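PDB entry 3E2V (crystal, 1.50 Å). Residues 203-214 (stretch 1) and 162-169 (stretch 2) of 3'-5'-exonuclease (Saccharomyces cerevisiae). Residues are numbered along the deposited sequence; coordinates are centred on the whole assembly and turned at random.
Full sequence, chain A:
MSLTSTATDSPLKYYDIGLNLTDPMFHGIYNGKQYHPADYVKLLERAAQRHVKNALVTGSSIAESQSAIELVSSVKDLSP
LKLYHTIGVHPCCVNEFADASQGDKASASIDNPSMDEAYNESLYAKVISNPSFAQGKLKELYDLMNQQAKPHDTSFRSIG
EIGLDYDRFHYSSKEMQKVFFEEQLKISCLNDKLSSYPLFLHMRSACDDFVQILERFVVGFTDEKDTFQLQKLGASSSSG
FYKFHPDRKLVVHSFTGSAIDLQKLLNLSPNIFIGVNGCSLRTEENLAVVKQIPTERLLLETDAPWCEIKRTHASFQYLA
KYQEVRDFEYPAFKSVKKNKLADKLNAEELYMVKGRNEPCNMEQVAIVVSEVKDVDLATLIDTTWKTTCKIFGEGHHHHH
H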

# COMPACT_ATOMS: atom_id res chain seq x y z
N MET A 203 -2.47 2.45 -8.47
CA MET A 203 -2.84 2.56 -9.87
C MET A 203 -3.72 1.36 -10.20
O MET A 203 -3.30 0.19 -10.08
CB MET A 203 -1.61 2.58 -10.78
CG MET A 203 -1.88 2.90 -12.26
SD MET A 203 -2.58 1.53 -13.24
CE MET A 203 -1.10 0.51 -13.46
N ARG A 204 -4.92 1.65 -10.66
CA ARG A 204 -5.78 0.63 -11.23
C ARG A 204 -6.44 1.16 -12.49
O ARG A 204 -7.14 2.17 -12.44
CB ARG A 204 -6.84 0.21 -10.24
CG ARG A 204 -7.74 -0.88 -10.79
CD ARG A 204 -8.17 -1.83 -9.69
NE ARG A 204 -8.86 -1.12 -8.63
CZ ARG A 204 -9.27 -1.68 -7.49
NH1 ARG A 204 -9.88 -0.94 -6.58
NH2 ARG A 204 -9.04 -2.97 -7.25
N SER A 205 -6.22 0.46 -13.61
CA SER A 205 -6.89 0.76 -14.89
C SER A 205 -6.70 2.18 -15.39
O SER A 205 -7.53 2.73 -16.11
CB SER A 205 -8.39 0.41 -14.82
OG SER A 205 -8.56 -0.93 -14.36
N ALA A 206 -5.58 2.79 -14.99
CA ALA A 206 -5.33 4.21 -15.24
C ALA A 206 -3.88 4.44 -15.68
O ALA A 206 -3.32 5.49 -15.41
CB ALA A 206 -5.62 5.00 -13.97
N CYS A 207 -3.27 3.46 -16.35
CA CYS A 207 -1.82 3.53 -16.53
C CYS A 207 -1.37 4.77 -17.29
O CYS A 207 -0.44 5.46 -16.84
CB CYS A 207 -1.30 2.25 -17.18
SG CYS A 207 0.51 2.10 -17.04
N ASP A 208 -1.99 5.06 -18.42
CA ASP A 208 -1.52 6.19 -19.22
C ASP A 208 -1.61 7.52 -18.47
O ASP A 208 -0.66 8.30 -18.48
CB ASP A 208 -2.23 6.27 -20.58
CG ASP A 208 -1.76 5.20 -21.55
OD1 ASP A 208 -0.67 4.61 -21.38
OD2 ASP A 208 -2.51 4.97 -22.52
N ASP A 209 -2.74 7.76 -17.79
CA ASP A 209 -2.91 9.01 -17.05
C ASP A 209 -1.98 9.08 -15.84
O ASP A 209 -1.48 10.15 -15.49
CB ASP A 209 -4.35 9.19 -16.59
CG ASP A 209 -5.29 9.58 -17.73
OD1 ASP A 209 -4.83 9.75 -18.88
OD2 ASP A 209 -6.50 9.72 -17.48
N PHE A 210 -1.75 7.93 -15.20
CA PHE A 210 -0.87 7.83 -14.02
C PHE A 210 0.55 8.19 -14.45
O PHE A 210 1.21 9.01 -13.82
CB PHE A 210 -0.97 6.39 -13.52
CG PHE A 210 -0.14 6.04 -12.30
CD1 PHE A 210 -0.57 6.37 -11.02
CD2 PHE A 210 0.99 5.24 -12.44
CE1 PHE A 210 0.17 5.96 -9.88
CE2 PHE A 210 1.74 4.83 -11.31
CZ PHE A 210 1.32 5.21 -10.04
N VAL A 211 1.01 7.59 -15.55
CA VAL A 211 2.35 7.87 -16.07
C VAL A 211 2.47 9.32 -16.53
O VAL A 211 3.50 9.96 -16.28
CB VAL A 211 2.72 6.87 -17.19
CG1 VAL A 211 3.97 7.33 -17.97
CG2 VAL A 211 2.97 5.48 -16.57
N GLN A 212 1.43 9.84 -17.18
CA GLN A 212 1.46 11.22 -17.64
C GLN A 212 1.69 12.20 -16.47
O GLN A 212 2.49 13.13 -16.58
CB GLN A 212 0.15 11.56 -18.37
CG GLN A 212 0.15 12.94 -18.99
CD GLN A 212 -1.15 13.26 -19.70
OE1 GLN A 212 -1.14 13.81 -20.81
NE2 GLN A 212 -2.27 12.96 -19.06
N ILE A 213 0.99 12.00 -15.36
CA ILE A 213 1.15 12.89 -14.21
C ILE A 213 2.54 12.70 -13.59
O ILE A 213 3.26 13.68 -13.34
CB ILE A 213 0.05 12.64 -13.18
CG1 ILE A 213 -1.26 13.21 -13.71
CG2 ILE A 213 0.38 13.32 -11.85
CD1 ILE A 213 -2.52 12.71 -13.01
N LEU A 214 2.93 11.46 -13.35
CA LEU A 214 4.23 11.23 -12.73
C LEU A 214 5.41 11.69 -13.57
O LEU A 214 6.42 12.15 -13.01
CB LEU A 214 4.40 9.74 -12.35
CG LEU A 214 3.50 9.30 -11.20
CD1 LEU A 214 3.50 7.78 -11.09
CD2 LEU A 214 3.97 9.91 -9.88
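Stretch 2 162-169: IGLDYDRF

Stretch 2 lies beside the start of stretch 1 as a parallel β-strand neighbour and then turns away from the helix that follows, leaving the Leu164 and Tyr166 side chains against its first turns. Leu164 and Asp165 are extended and pair in register with Met203 and Arg204, with CA–CA separations of 5.1 and 4.7 Å. From Asp165 a type I turn to Arg168, closed by Arg168 N to Asp165 O at 3.2 Å, sets Tyr166 beside Ser205 and takes the chain outward.

Met203 is buried, within a strand that ends at Arg204. Its backbone comes close to its partner, with Met203 CA 3.3 Å from Leu164 O in a CA-H...O contact, and its side chain lies on the same face of the sheet as that of Leu164. Arg204 then supplies both hydrogen bonds of the parallel ladder: Arg204 N donates to Leu164 O at 3.0 Å, and Arg204 O accepts from Tyr166 N at 3.0 Å.

The Arg204 side chain leaves on the other face, together with that of Asp165. The carboxylate meets the edge of the guanidinium, where N-H groups point outward: Arg204 NE bonds to Asp165 OD1 at 3.1 Å and Arg204 NH1 to Asp165 OD2 at 2.8 Å, a salt bridge. Asp167 adds charge at longer range, Arg204 NE to Asp167 OD2 being 3.8 Å, with no N-H aimed at the oxygen. These acids help offset a close pair of cations, Arg204 NH1 and Arg168 NH2 being 3.2 Å apart.

Ser205, with positive phi, leaves the strand. Its small polar side chain suits this exposed corner, where Ser205 OG donates to Asp167 OD1 at 2.7 Å. Ala206, at the N-cap position, is small enough for its methyl to rest over the Tyr166 ring, with Ala206 CB 3.5 Å from the ring centroid in a CH-pi contact; the same Ala206 CB packs 3.6 Å from Leu164 CB.

The helix begins at Cys207, which points away, and Asp208 does not reach stretch 2. Next, Asp209 points toward it: Tyr166 OH donates to Asp209 OD2 at 2.7 Å, so the tyrosine joins apolar packing through its ring to a polar anchor at its tip. Phe210 brings its ring edge to Gly163, with Phe210 CE1 4.4 Å from Gly163 CA; a CB on Gly163 would crowd that ring, and its backbone angles independently call for glycine. Leu164 reaches up to the helix, its CD1 lying 4.1 Å from Phe210 CB and 4.3 Å from Ile213 CD1.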

# COMPACT_ATOMS: atom_id res chain seq x y z
N ILE A 162 -1.61 7.20 -2.65
CA ILE A 162 -2.14 8.20 -3.58
C ILE A 162 -2.04 7.68 -5.01
O ILE A 162 -1.17 6.87 -5.32
CB ILE A 162 -1.42 9.57 -3.43
CG1 ILE A 162 0.08 9.45 -3.71
CG2 ILE A 162 -1.64 10.14 -2.02
CD1 ILE A 162 0.82 10.80 -3.72
N GLY A 163 -2.94 8.13 -5.87
CA GLY A 163 -2.87 7.72 -7.26
C GLY A 163 -4.20 7.81 -7.95
O GLY A 163 -4.99 8.72 -7.69
N LEU A 164 -4.45 6.83 -8.82
CA LEU A 164 -5.64 6.84 -9.67
C LEU A 164 -6.29 5.47 -9.65
O LEU A 164 -5.59 4.45 -9.67
CB LEU A 164 -5.26 7.22 -11.10
CG LEU A 164 -4.59 8.57 -11.33
CD1 LEU A 164 -4.26 8.77 -12.82
CD2 LEU A 164 -5.50 9.70 -10.88
N ASP A 165 -7.63 5.43 -9.64
CA ASP A 165 -8.36 4.17 -9.68
C ASP A 165 -9.59 4.32 -10.54
O ASP A 165 -10.62 4.79 -10.08
CB ASP A 165 -8.75 3.74 -8.27
CG ASP A 165 -9.28 2.31 -8.21
OD1 ASP A 165 -9.82 1.81 -9.22
OD2 ASP A 165 -9.14 1.66 -7.15
N TYR A 166 -9.46 3.91 -11.79
CA TYR A 166 -10.53 4.08 -12.77
C TYR A 166 -11.56 2.95 -12.71
O TYR A 166 -12.52 2.98 -13.46
CB TYR A 166 -9.93 4.26 -14.17
CG TYR A 166 -9.21 5.61 -14.37
CD1 TYR A 166 -9.08 6.53 -13.33
CD2 TYR A 166 -8.68 5.96 -15.61
CE1 TYR A 166 -8.43 7.75 -13.52
CE2 TYR A 166 -8.02 7.19 -15.81
CZ TYR A 166 -7.91 8.08 -14.76
OH TYR A 166 -7.27 9.28 -14.95
N ASP A 167 -11.36 1.99 -11.80
CA ASP A 167 -12.41 1.00 -11.49
C ASP A 167 -13.36 1.54 -10.43
O ASP A 167 -14.30 0.84 -10.03
CB ASP A 167 -11.80 -0.29 -10.94
CG ASP A 167 -11.13 -1.14 -12.01
OD1 ASP A 167 -10.92 -0.68 -13.14
OD2 ASP A 167 -10.81 -2.31 -11.69
N ARG A 168 -13.13 2.76 -9.95
CA ARG A 168 -13.89 3.30 -8.81
C ARG A 168 -14.45 4.70 -9.06
O ARG A 168 -14.51 5.53 -8.16
CB ARG A 168 -13.01 3.31 -7.55
CG ARG A 168 -12.57 1.92 -7.08
CD ARG A 168 -13.68 1.15 -6.37
NE ARG A 168 -13.24 -0.14 -5.83
CZ ARG A 168 -13.06 -1.25 -6.55
NH1 ARG A 168 -13.25 -1.25 -7.86
NH2 ARG A 168 -12.66 -2.37 -5.95
N PHE A 169 -14.91 4.96 -10.29
CA PHE A 169 -15.52 6.26 -10.57
C PHE A 169 -16.82 6.46 -9.81
O PHE A 169 -17.30 7.58 -9.72
CB PHE A 169 -15.76 6.45 -12.07
CG PHE A 169 -14.51 6.66 -12.88
CD1 PHE A 169 -13.46 7.43 -12.40
CD2 PHE A 169 -14.42 6.11 -14.15
CE1 PHE A 169 -12.32 7.61 -13.16
CE2 PHE A 169 -13.29 6.31 -14.93
CZ PHE A 169 -12.25 7.07 -14.45